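Local coordinates for heme-binding protein A / AI-2 binding protein A (Helicobacter pylori SS1, PDB 6OFQ) that binds peptides in the periplasm as a type II substrate-binding protein and probably delivers them to an ABC transporter, at residues A[437-442]-A[466-471]; A[472-475]-A[479-482]; A[141-146]-A[429-434]. All blocks are in the same frame, centred on the assembly; numbering follows the deposited sequence.

Contact 1 of 3, residues A[437-442]-A[466-471]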
ATOM      1  N   ASN A 437      -5.483   5.390  -8.062  1.00  3.32           N
ATOM      2  CA  ASN A 437      -4.486   4.828  -7.112  1.00  3.64           C
ATOM      3  C   ASN A 437      -4.053   3.421  -7.565  1.00  4.11           C
ATOM      4  O   ASN A 437      -3.021   2.937  -7.042  1.00  3.94           O
ATOM      5  CB  ASN A 437      -5.072   4.849  -5.700  1.00  3.64           C
ATOM      6  CG  ASN A 437      -4.161   4.222  -4.638  1.00  3.52           C
ATOM      7  OD1 ASN A 437      -4.527   3.170  -4.075  1.00  3.76           O
ATOM      8  ND2 ASN A 437      -3.033   4.806  -4.346  1.00  3.72           N
ATOM      9  N   PHE A 438      -4.866   2.741  -8.385  1.00  3.73           N
ATOM     10  CA  PHE A 438      -4.454   1.470  -8.970  1.00  3.97           C
ATOM     11  C   PHE A 438      -4.000   1.715 -10.398  1.00  4.05           C
ATOM     12  O   PHE A 438      -2.860   1.342 -10.800  1.00  3.70           O
ATOM     13  CB  PHE A 438      -5.534   0.362  -8.951  1.00  4.17           C
ATOM     14  CG  PHE A 438      -5.911  -0.150  -7.565  1.00  4.47           C
ATOM     15  CD1 PHE A 438      -6.612   0.636  -6.628  1.00  4.74           C
ATOM     16  CD2 PHE A 438      -5.692  -1.493  -7.265  1.00  4.63           C
ATOM     17  CE1 PHE A 438      -6.995   0.058  -5.412  1.00  4.61           C
ATOM     18  CE2 PHE A 438      -6.068  -2.025  -6.031  1.00  4.18           C
ATOM     19  CZ  PHE A 438      -6.748  -1.256  -5.123  1.00  4.30           C
ATOM     20  N   LEU A 439      -4.898   2.201 -11.239  1.00  3.93           N
ATOM     21  CA  LEU A 439      -4.621   2.280 -12.649  1.00  4.05           C
ATOM     22  C   LEU A 439      -3.434   3.191 -12.961  1.00  3.96           C
ATOM     23  O   LEU A 439      -2.573   2.810 -13.764  1.00  4.10           O
ATOM     24  CB  LEU A 439      -5.833   2.748 -13.422  1.00  4.24           C
ATOM     25  CG  LEU A 439      -7.087   1.870 -13.257  1.00  4.20           C
ATOM     26  CD1 LEU A 439      -8.256   2.556 -13.965  1.00  4.87           C
ATOM     27  CD2 LEU A 439      -6.832   0.479 -13.820  1.00  4.49           C
ATOM     28  N   TYR A 440      -3.330   4.367 -12.380  1.00  3.91           N
ATOM     29  CA  TYR A 440      -2.233   5.257 -12.733  1.00  4.00           C
ATOM     30  C   TYR A 440      -0.975   4.913 -11.972  1.00  4.29           C
ATOM     31  O   TYR A 440       0.141   4.799 -12.535  1.00  4.87           O
ATOM     32  CB  TYR A 440      -2.612   6.731 -12.542  1.00  4.40           C
ATOM     33  CG  TYR A 440      -1.681   7.662 -13.306  1.00  4.87           C
ATOM     34  CD1 TYR A 440      -1.891   7.813 -14.661  1.00  5.55           C
ATOM     35  CD2 TYR A 440      -0.617   8.302 -12.717  1.00  5.45           C
ATOM     36  CE1 TYR A 440      -1.061   8.607 -15.433  1.00  6.69           C
ATOM     37  CE2 TYR A 440       0.216   9.138 -13.501  1.00  6.79           C
ATOM     38  CZ  TYR A 440      -0.060   9.231 -14.837  1.00  6.75           C
ATOM     39  OH  TYR A 440       0.689  10.046 -15.741  1.00 11.63           O
ATOM     40  N   THR A 441      -1.112   4.653 -10.687  1.00  3.72           N
ATOM     41  CA  THR A 441       0.069   4.421  -9.881  1.00  4.08           C
ATOM     42  C   THR A 441       0.783   3.136 -10.262  1.00  4.00           C
ATOM     43  O   THR A 441       1.999   3.049 -10.076  1.00  4.15           O
ATOM     44  CB  THR A 441      -0.384   4.382  -8.419  1.00  4.43           C
ATOM     45  OG1 THR A 441      -1.045   5.617  -8.139  1.00  5.57           O
ATOM     46  CG2 THR A 441       0.780   4.268  -7.400  1.00  5.03           C
ATOM     47  N   LEU A 442       0.038   2.118 -10.715  1.00  3.93           N
ATOM     48  CA  LEU A 442       0.611   0.786 -10.987  1.00  4.08           C
ATOM     49  C   LEU A 442       0.737   0.427 -12.438  1.00  4.39           C
ATOM     50  O   LEU A 442       1.466  -0.499 -12.792  1.00  5.18           O
ATOM     51  CB  LEU A 442      -0.149  -0.358 -10.286  1.00  4.39           C
ATOM     52  CG  LEU A 442      -0.430  -0.077  -8.815  1.00  5.16           C
ATOM     53  CD1 LEU A 442      -1.349  -1.174  -8.275  1.00  5.87           C
ATOM     54  CD2 LEU A 442       0.812   0.041  -7.955  1.00  6.41           C
ATOM     55  N   ASP A 466      -3.364   7.659 -21.641  1.00  6.03           N
ATOM     56  CA  ASP A 466      -3.986   8.933 -22.025  1.00  6.99           C
ATOM     57  C   ASP A 466      -5.378   9.022 -21.432  1.00  6.31           C
ATOM     58  O   ASP A 466      -5.851  10.106 -21.007  1.00  6.48           O
ATOM     59  CB  ASP A 466      -4.062   9.104 -23.528  1.00  8.36           C
ATOM     60  CG  ASP A 466      -2.704   9.433 -24.194  1.00 10.28           C
ATOM     61  OD1 ASP A 466      -1.746   9.735 -23.471  1.00 13.82           O
ATOM     62  OD2 ASP A 466      -2.682   9.284 -25.449  1.00 17.30           O
ATOM     63  N   LEU A 467      -6.111   7.900 -21.358  1.00  5.23           N
ATOM     64  CA  LEU A 467      -7.419   7.938 -20.721  1.00  5.80           C
ATOM     65  C   LEU A 467      -7.313   8.225 -19.252  1.00  5.18           C
ATOM     66  O   LEU A 467      -8.156   8.968 -18.696  1.00  5.10           O
ATOM     67  CB  LEU A 467      -8.146   6.598 -20.883  1.00  6.38           C
ATOM     68  CG  LEU A 467      -8.715   6.315 -22.279  1.00  7.55           C
ATOM     69  CD1 LEU A 467      -9.045   4.844 -22.496  1.00  8.24           C
ATOM     70  CD2 LEU A 467      -9.947   7.117 -22.539  1.00  9.32           C
ATOM     71  N   LEU A 468      -6.320   7.657 -18.593  1.00  4.73           N
ATOM     72  CA  LEU A 468      -6.103   7.941 -17.173  1.00  5.00           C
ATOM     73  C   LEU A 468      -5.773   9.403 -16.909  1.00  5.30           C
ATOM     74  O   LEU A 468      -6.238   9.958 -15.918  1.00  5.43           O
ATOM     75  CB  LEU A 468      -4.986   7.097 -16.565  1.00  5.00           C
ATOM     76  CG  LEU A 468      -5.120   5.567 -16.758  1.00  4.44           C
ATOM     77  CD1 LEU A 468      -4.020   4.852 -15.952  1.00  4.48           C
ATOM     78  CD2 LEU A 468      -6.478   5.063 -16.350  1.00  4.63           C
ATOM     79  N   ILE A 469      -5.015  10.009 -17.812  1.00  5.57           N
ATOM     80  CA  ILE A 469      -4.713  11.422 -17.711  1.00  6.67           C
ATOM     81  C   ILE A 469      -5.968  12.268 -17.884  1.00  6.75           C
ATOM     82  O   ILE A 469      -6.221  13.169 -17.085  1.00  6.93           O
ATOM     83  CB  ILE A 469      -3.569  11.801 -18.651  1.00  7.45           C
ATOM     84  CG1 ILE A 469      -2.226  11.140 -18.252  1.00  9.08           C
ATOM     85  CG2 ILE A 469      -3.451  13.345 -18.700  1.00  8.00           C
ATOM     86  CD1 ILE A 469      -1.209  11.135 -19.354  1.00 11.27           C
ATOM     87  N   LYS A 470      -6.789  11.956 -18.891  1.00  6.69           N
ATOM     88  CA  LYS A 470      -8.070  12.630 -18.995  1.00  7.53           C
ATOM     89  C   LYS A 470      -8.911  12.518 -17.765  1.00  7.17           C
ATOM     90  O   LYS A 470      -9.576  13.469 -17.340  1.00  7.00           O
ATOM     91  CB  LYS A 470      -8.866  12.091 -20.159  1.00  9.83           C
ATOM     92  CG  LYS A 470      -8.309  12.500 -21.484  1.00 12.59           C
ATOM     93  CD  LYS A 470      -9.238  12.017 -22.597  1.00 17.98           C
ATOM     94  CE  LYS A 470      -8.621  12.166 -23.971  1.00 24.82           C
ATOM     95  NZ  LYS A 470      -8.838  13.563 -24.389  1.00 34.79           N
ATOM     96  N   ALA A 471      -8.928  11.331 -17.170  1.00  5.45           N
ATOM     97  CA  ALA A 471      -9.730  11.102 -15.979  1.00  5.32           C
ATOM     98  C   ALA A 471      -9.230  11.814 -14.733  1.00  5.11           C
ATOM     99  O   ALA A 471     -10.023  12.068 -13.831  1.00  6.05           O
ATOM    100  CB  ALA A 471      -9.860   9.638 -15.644  1.00  5.35           C
TER

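Contact 2 of 3, residues A[472-475]-A[479-482]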
ATOM      1  N   LYS A 472      -8.010  12.313 -14.741  1.00  5.38           N
ATOM      2  CA  LYS A 472      -7.582  13.201 -13.673  1.00  5.90           C
ATOM      3  C   LYS A 472      -8.094  14.621 -13.834  1.00  6.17           C
ATOM      4  O   LYS A 472      -8.248  15.387 -12.861  1.00  6.23           O
ATOM      5  CB  LYS A 472      -6.066  13.313 -13.714  1.00  5.80           C
ATOM      6  CG  LYS A 472      -5.333  12.042 -13.388  1.00  5.88           C
ATOM      7  CD  LYS A 472      -3.867  12.225 -13.699  1.00  5.94           C
ATOM      8  CE  LYS A 472      -2.962  11.073 -13.267  1.00  5.77           C
ATOM      9  NZ  LYS A 472      -2.878  10.949 -11.778  1.00  5.49           N
ATOM     10  N   ARG A 473      -8.376  15.010 -15.081  1.00  6.53           N
ATOM     11  CA  ARG A 473      -8.562  16.442 -15.404  1.00  8.47           C
ATOM     12  C   ARG A 473      -9.990  16.901 -15.327  1.00  8.15           C
ATOM     13  O   ARG A 473     -10.275  18.092 -15.439  1.00  9.51           O
ATOM     14  CB  ARG A 473      -8.014  16.760 -16.803  1.00  9.16           C
ATOM     15  CG  ARG A 473      -6.533  16.551 -16.967  1.00 11.69           C
ATOM     16  CD  ARG A 473      -5.600  17.608 -16.448  1.00 15.14           C
ATOM     17  NE  ARG A 473      -4.227  17.114 -16.584  1.00 17.51           N
ATOM     18  CZ  ARG A 473      -3.579  16.402 -15.649  1.00 19.14           C
ATOM     19  NH1 ARG A 473      -4.052  16.155 -14.407  1.00 15.46           N
ATOM     20  NH2 ARG A 473      -2.380  15.942 -15.954  1.00 16.13           N
ATOM     21  N   VAL A 474     -10.909  15.978 -15.099  1.00  8.76           N
ATOM     22  CA  VAL A 474     -12.288  16.300 -14.756  1.00 10.15           C
ATOM     23  C   VAL A 474     -12.630  15.726 -13.392  1.00 10.84           C
ATOM     24  O   VAL A 474     -12.076  14.693 -12.995  1.00 10.26           O
ATOM     25  CB  VAL A 474     -13.289  15.749 -15.792  1.00 13.38           C
ATOM     26  CG1 VAL A 474     -13.095  16.524 -17.087  1.00 16.86           C
ATOM     27  CG2 VAL A 474     -13.131  14.263 -16.062  1.00 13.73           C
ATOM     28  N   SER A 475     -13.464  16.383 -12.618  1.00 11.30           N
ATOM     29  CA  SER A 475     -13.745  15.979 -11.237  1.00 12.76           C
ATOM     30  C   SER A 475     -15.071  15.212 -11.111  1.00 11.46           C
ATOM     31  O   SER A 475     -15.257  14.426 -10.165  1.00 12.19           O
ATOM     32  CB  SER A 475     -13.679  17.213 -10.308  1.00 16.97           C
ATOM     33  OG  SER A 475     -14.677  18.134 -10.739  1.00 19.58           O
ATOM     34  N   GLU A 479     -18.256  11.369 -15.197  1.00  9.06           N
ATOM     35  CA  GLU A 479     -17.354  11.591 -16.330  1.00  9.53           C
ATOM     36  C   GLU A 479     -16.066  10.779 -16.200  1.00  7.51           C
ATOM     37  O   GLU A 479     -15.581  10.218 -17.167  1.00  8.31           O
ATOM     38  CB  GLU A 479     -17.004  13.053 -16.637  1.00 11.81           C
ATOM     39  CG  GLU A 479     -18.229  13.900 -16.926  1.00 15.86           C
ATOM     40  CD  GLU A 479     -17.897  15.371 -17.108  1.00 21.04           C
ATOM     41  OE1 GLU A 479     -16.737  15.709 -17.323  1.00 22.07           O
ATOM     42  OE2 GLU A 479     -18.884  16.148 -17.137  1.00 30.00           O
ATOM     43  N   ARG A 480     -15.502  10.787 -15.003  1.00  7.01           N
ATOM     44  CA  ARG A 480     -14.299   9.970 -14.783  1.00  5.49           C
ATOM     45  C   ARG A 480     -14.603   8.483 -14.951  1.00  5.90           C
ATOM     46  O   ARG A 480     -13.785   7.769 -15.549  1.00  6.73           O
ATOM     47  CB  ARG A 480     -13.804  10.248 -13.341  1.00  5.50           C
ATOM     48  CG  ARG A 480     -13.292  11.661 -13.128  1.00  5.09           C
ATOM     49  CD  ARG A 480     -12.788  11.821 -11.682  1.00  5.59           C
ATOM     50  NE  ARG A 480     -11.522  11.156 -11.491  1.00  5.19           N
ATOM     51  CZ  ARG A 480     -11.003  10.713 -10.345  1.00  5.24           C
ATOM     52  NH1 ARG A 480     -11.562  10.893  -9.189  1.00  5.81           N
ATOM     53  NH2 ARG A 480      -9.835  10.101 -10.409  1.00  5.36           N
ATOM     54  N   GLU A 481     -15.744   8.032 -14.463  1.00  6.02           N
ATOM     55  CA  GLU A 481     -16.131   6.621 -14.581  1.00  8.12           C
ATOM     56  C   GLU A 481     -16.143   6.219 -16.053  1.00  7.18           C
ATOM     57  O   GLU A 481     -15.625   5.148 -16.428  1.00  7.25           O
ATOM     58  CB  GLU A 481     -17.516   6.392 -13.972  1.00 11.12           C
ATOM     59  CG  GLU A 481     -17.982   4.939 -13.952  1.00 17.02           C
ATOM     60  CD  GLU A 481     -19.090   4.779 -12.895  1.00 22.98           C
ATOM     61  OE1 GLU A 481     -20.052   5.568 -13.005  1.00 33.24           O
ATOM     62  OE2 GLU A 481     -18.897   4.078 -11.864  1.00 32.95           O
ATOM     63  N   ALA A 482     -16.714   7.057 -16.927  1.00  7.04           N
ATOM     64  CA  ALA A 482     -16.741   6.668 -18.339  1.00  7.41           C
ATOM     65  C   ALA A 482     -15.394   6.435 -18.929  1.00  7.40           C
ATOM     66  O   ALA A 482     -15.123   5.470 -19.650  1.00  8.44           O
ATOM     67  CB  ALA A 482     -17.552   7.691 -19.148  1.00  8.93           C
TER
HETATM   68  O   HOH W   1     -13.861  12.597  -8.632  1.00 16.44           O

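Contact 3 of 3, residues A[141-146]-A[429-434]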
ATOM      1  N   TYR A 141      12.419   8.276  -3.451  1.00  6.04           N
ATOM      2  CA  TYR A 141      11.045   8.701  -3.161  1.00  5.22           C
ATOM      3  C   TYR A 141      10.125   8.076  -4.170  1.00  5.15           C
ATOM      4  O   TYR A 141       9.670   8.710  -5.113  1.00  5.65           O
ATOM      5  CB  TYR A 141      10.990  10.246  -3.163  1.00  5.17           C
ATOM      6  CG  TYR A 141      11.816  10.883  -2.032  1.00  5.30           C
ATOM      7  CD1 TYR A 141      11.501  10.683  -0.695  1.00  5.54           C
ATOM      8  CD2 TYR A 141      12.886  11.760  -2.320  1.00  5.90           C
ATOM      9  CE1 TYR A 141      12.249  11.218   0.347  1.00  5.70           C
ATOM     10  CE2 TYR A 141      13.559  12.402  -1.278  1.00  6.34           C
ATOM     11  CZ  TYR A 141      13.263  12.118   0.029  1.00  5.83           C
ATOM     12  OH  TYR A 141      14.011  12.688   1.039  1.00  6.41           O
ATOM     13  N   LYS A 142       9.836   6.799  -3.917  1.00  5.47           N
ATOM     14  CA  LYS A 142       9.196   5.953  -4.896  1.00  5.60           C
ATOM     15  C   LYS A 142       7.792   6.320  -5.294  1.00  5.08           C
ATOM     16  O   LYS A 142       7.475   6.389  -6.497  1.00  4.77           O
ATOM     17  CB  LYS A 142       9.221   4.446  -4.486  1.00  7.02           C
ATOM     18  CG  LYS A 142      10.628   3.835  -4.392  1.00  9.69           C
ATOM     19  CD  LYS A 142      10.602   2.478  -3.667  1.00 12.37           C
ATOM     20  CE  LYS A 142      11.877   1.928  -3.040  1.00 17.90           C
ATOM     21  NZ  LYS A 142      11.682   0.512  -2.612  1.00 22.97           N
ATOM     22  N   TYR A 143       6.900   6.569  -4.337  1.00  4.34           N
ATOM     23  CA  TYR A 143       5.579   7.021  -4.674  1.00  4.35           C
ATOM     24  C   TYR A 143       5.662   8.326  -5.425  1.00  4.09           C
ATOM     25  O   TYR A 143       4.874   8.504  -6.361  1.00  4.69           O
ATOM     26  CB  TYR A 143       4.710   7.216  -3.441  1.00  4.28           C
ATOM     27  CG  TYR A 143       3.816   6.033  -3.036  1.00  3.96           C
ATOM     28  CD1 TYR A 143       2.608   5.871  -3.673  1.00  3.94           C
ATOM     29  CD2 TYR A 143       4.091   5.214  -1.950  1.00  4.07           C
ATOM     30  CE1 TYR A 143       1.708   4.878  -3.312  1.00  3.79           C
ATOM     31  CE2 TYR A 143       3.207   4.215  -1.544  1.00  3.91           C
ATOM     32  CZ  TYR A 143       2.009   4.104  -2.225  1.00  3.62           C
ATOM     33  OH  TYR A 143       1.114   3.165  -1.749  1.00  4.00           O
ATOM     34  N   TRP A 144       6.399   9.312  -4.913  1.00  4.76           N
ATOM     35  CA  TRP A 144       6.451  10.643  -5.529  1.00  4.55           C
ATOM     36  C   TRP A 144       6.836  10.547  -7.012  1.00  4.73           C
ATOM     37  O   TRP A 144       6.180  11.153  -7.882  1.00  5.14           O
ATOM     38  CB  TRP A 144       7.394  11.570  -4.754  1.00  4.62           C
ATOM     39  CG  TRP A 144       7.440  12.945  -5.255  1.00  4.83           C
ATOM     40  CD1 TRP A 144       8.062  13.387  -6.391  1.00  5.47           C
ATOM     41  CD2 TRP A 144       6.823  14.099  -4.655  1.00  4.48           C
ATOM     42  NE1 TRP A 144       7.805  14.729  -6.558  1.00  5.10           N
ATOM     43  CE2 TRP A 144       7.074  15.210  -5.498  1.00  4.88           C
ATOM     44  CE3 TRP A 144       6.100  14.328  -3.478  1.00  4.77           C
ATOM     45  CZ2 TRP A 144       6.571  16.477  -5.244  1.00  4.71           C
ATOM     46  CZ3 TRP A 144       5.643  15.596  -3.192  1.00  5.07           C
ATOM     47  CH2 TRP A 144       5.879  16.680  -4.083  1.00  4.77           C
ATOM     48  N   GLU A 145       7.907   9.788  -7.271  0.50  4.61           N
ATOM     49  CA  GLU A 145       8.367   9.570  -8.631  0.50  5.34           C
ATOM     50  C   GLU A 145       7.383   8.839  -9.500  0.50  5.22           C
ATOM     51  O   GLU A 145       7.003   9.271 -10.592  0.50  5.34           O
ATOM     52  CB  GLU A 145       9.745   8.898  -8.661  0.50  5.84           C
ATOM     53  CG  GLU A 145      10.854   9.779  -8.111  0.50  6.64           C
ATOM     54  CD  GLU A 145      10.943  11.095  -8.860  0.50  7.71           C
ATOM     55  OE1 GLU A 145      11.043  11.096 -10.104  0.50  9.36           O
ATOM     56  OE2 GLU A 145      10.773  12.142  -8.199  0.50  9.56           O
ATOM     57  N   GLY A 146       6.859   7.745  -8.963  1.00  4.77           N
ATOM     58  CA  GLY A 146       5.898   6.941  -9.663  1.00  4.69           C
ATOM     59  C   GLY A 146       4.641   7.619 -10.125  1.00  4.04           C
ATOM     60  O   GLY A 146       4.057   7.369 -11.199  1.00  5.52           O
ATOM     61  N   MET A 429      -3.012  -2.901  -1.760  1.00  4.06           N
ATOM     62  CA  MET A 429      -4.123  -2.424  -0.929  1.00  3.96           C
ATOM     63  C   MET A 429      -4.323  -0.965  -1.296  1.00  3.84           C
ATOM     64  O   MET A 429      -3.384  -0.153  -1.293  1.00  3.72           O
ATOM     65  CB  MET A 429      -3.665  -2.495   0.524  1.00  4.70           C
ATOM     66  CG  MET A 429      -4.548  -1.770   1.515  1.00  5.32           C
ATOM     67  SD  MET A 429      -6.238  -2.430   1.546  1.00  5.37           S
ATOM     68  CE  MET A 429      -7.089  -1.167   2.519  1.00  5.43           C
ATOM     69  N   ALA A 430      -5.568  -0.609  -1.625  1.00  3.33           N
ATOM     70  CA  ALA A 430      -5.904   0.792  -1.868  1.00  3.35           C
ATOM     71  C   ALA A 430      -5.365   1.696  -0.795  1.00  3.42           C
ATOM     72  O   ALA A 430      -5.608   1.478   0.390  1.00  3.26           O
ATOM     73  CB  ALA A 430      -7.400   0.989  -1.991  1.00  3.43           C
ATOM     74  N   ASP A 431      -4.752   2.798  -1.236  1.00  3.23           N
ATOM     75  CA  ASP A 431      -4.447   3.907  -0.351  1.00  3.71           C
ATOM     76  C   ASP A 431      -5.604   4.874  -0.192  1.00  3.65           C
ATOM     77  O   ASP A 431      -5.706   5.556   0.819  1.00  4.39           O
ATOM     78  CB  ASP A 431      -3.194   4.686  -0.814  1.00  3.84           C
ATOM     79  CG  ASP A 431      -2.015   3.743  -1.023  1.00  4.06           C
ATOM     80  OD1 ASP A 431      -1.631   3.042  -0.027  1.00  3.86           O
ATOM     81  OD2 ASP A 431      -1.513   3.688  -2.178  1.00  4.29           O
ATOM     82  N   ILE A 432      -6.391   5.038  -1.258  1.00  3.72           N
ATOM     83  CA  ILE A 432      -7.541   5.944  -1.407  1.00  4.22           C
ATOM     84  C   ILE A 432      -8.567   5.151  -2.212  1.00  4.37           C
ATOM     85  O   ILE A 432      -8.192   4.289  -2.992  1.00  3.76           O
ATOM     86  CB  ILE A 432      -7.108   7.265  -2.062  1.00  4.48           C
ATOM     87  CG1 ILE A 432      -6.751   7.094  -3.527  1.00  4.86           C
ATOM     88  CG2 ILE A 432      -6.047   7.936  -1.201  1.00  4.69           C
ATOM     89  CD1 ILE A 432      -6.503   8.402  -4.254  1.00  5.46           C
ATOM     90  N   ALA A 433      -9.833   5.535  -2.054  1.00  4.99           N
ATOM     91  CA  ALA A 433     -10.876   4.857  -2.834  1.00  5.61           C
ATOM     92  C   ALA A 433     -11.086   5.572  -4.169  1.00  6.03           C
ATOM     93  O   ALA A 433     -12.048   6.314  -4.371  1.00  8.25           O
ATOM     94  CB  ALA A 433     -12.186   4.756  -2.013  1.00  7.58           C
ATOM     95  N   ASP A 434     -10.173   5.348  -5.130  1.00  4.98           N
ATOM     96  CA  ASP A 434     -10.176   6.102  -6.371  1.00  4.84           C
ATOM     97  C   ASP A 434      -9.433   5.193  -7.330  1.00  4.02           C
ATOM     98  O   ASP A 434      -8.297   4.775  -7.086  1.00  3.60           O
ATOM     99  CB  ASP A 434      -9.458   7.440  -6.221  1.00  5.28           C
ATOM    100  CG  ASP A 434      -9.693   8.353  -7.410  1.00  6.15           C
ATOM    101  OD1 ASP A 434      -9.232   7.984  -8.493  1.00  4.86           O
ATOM    102  OD2 ASP A 434     -10.307   9.436  -7.192  1.00  7.79           O
TER

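Contact 1 of 3, residues A[437-442]-A[466-471]
L468 pushes its isobutyl group into helix 437-442 between L439 and Y440. CG lies anti to the carbonyl carbon (chi1 -54°) on a residue that points at the other helix, and the two methyls split over L439. CD1 rests on the backbone of that helix, 3.3 Å from L439 O, while CD2 and CD1 of L468 both meet L439 CB; the two leucine side chains cross at about a right angle. A branched, flexible leucine suits this place because its methyls can touch both main chain and side chain at once. Y440 flanks the same residue: the edge of its ring is turned to L468, with Y440 CD1 3.7 Å from L468 CB.

Packing thins toward I469. Its CG1 lies 4.0 Å from Y440 CE1, approaching obliquely, and the residue is itself partly open to solvent. Y484 of helix 477-494 touches L439, and K472 makes a cation-pi interaction with the Y440 ring.

No hydrogen bond links the segments. Their axes come within 10.1 Å at 125°, so the steeply crossed helices run more against each other than along. This is apolar helix-helix packing in the helical layer of the lobe built on the mixed sheet that includes strand 423-429, part of the type II periplasmic binding fold.

Contact 2 of 3, residues A[472-475]-A[479-482]
This is a local contact at a tight helix-loop-helix turn, where the end of helix 462-473 passes through V474 and S475 into the first turns of helix 477-494. It lies toward the periphery of the lobe, and it is carried by one long side chain, R480, running alongside V474 in the opposite direction. The aliphatic part of the arginine does the packing: R480 CD is 3.2 Å from V474 O, and R480 CG is 3.9 Å from V474 CG2. A beta-branched valine suits the extended backbone here, and its compact CG2 fits against the arginine's methylenes. V474 CG1 approaches E479 OE1 at 3.7 Å, on the more exposed part of the contact, the two side chains crossing nearly at right angles. The backbone N of E479 bonds OD2 of D476, three residues earlier and just before helix 477-494 begins.

The polar end of R480 is buried and held from several directions. A bend at chi3 (74°) turns the guanidinium away from the straight line of the chain. NE then gives a hydrogen bond to A471 O near the end of the preceding helix, NH1 forms a salt bridge with D434, and NH2 bonds Y484 OH. With these partners the group's rotation is probably well fixed, and arginine suits the site by offering several N-H groups around one plane. The last link to the turn is through water: a molecule at the guanidinium edge, in its plane, accepts from R480 NH1 at 2.9 Å and donates to S475 O at 2.8 Å.

Contact 3 of 3, residues A[141-146]-A[429-434]
Y143 and D431 meet through a single hydrogen bond, a polar bridge near the centre of this type II periplasmic binding protein. Y143 comes from the short helix 142-147 and D431 from the loop that follows strand 423-429, far apart in sequence and apparently on facing lobes. The two side chains approach from opposite directions and account for the whole contact; the backbones stay well separated, with Y143 CA and D431 CA 11.4 Å apart. A long tyrosine is what lets a helix reach across such a distance, and an acidic residue opposite gives its hydroxyl a strong acceptor.

Y143 holds an unusual chi1 of -94°, and its ring lies nearly parallel to that of F183, with M181 touching both Y143 and D431. The backbone N of D431 is held by N437, whose OD1 accepts from it. In dipeptide-binding relatives an aspartate of the corresponding loop meets the amino end of the peptide, so the location is consistent with a place beside the ligand cleft. The ring and carboxylate planes stand 69° apart, and Y143 OH donates to D431 OD2 at 2.7 Å, on the syn side and 32° out of the carboxylate plane.

The three contacts form a connected cluster. Contacts 1 and 2 share helix 462-473 and have centres about 10 Å apart; the centre of contact 3 lies about 12 Å from that of contact 1 and about 18 Å from that of contact 2. Along the chain, contact 3 spans nearly 300 residues, from 141-146 to loop 429-434, which leads directly into helix 436-443 of contact 1; contact 2 then follows at the turn into helix 477-494. Direct bonds join them: N437 to D431, R480 to A471, and R480 to D434, so the loop at the probable lobe interface is joined through direct bonds to the helices behind it.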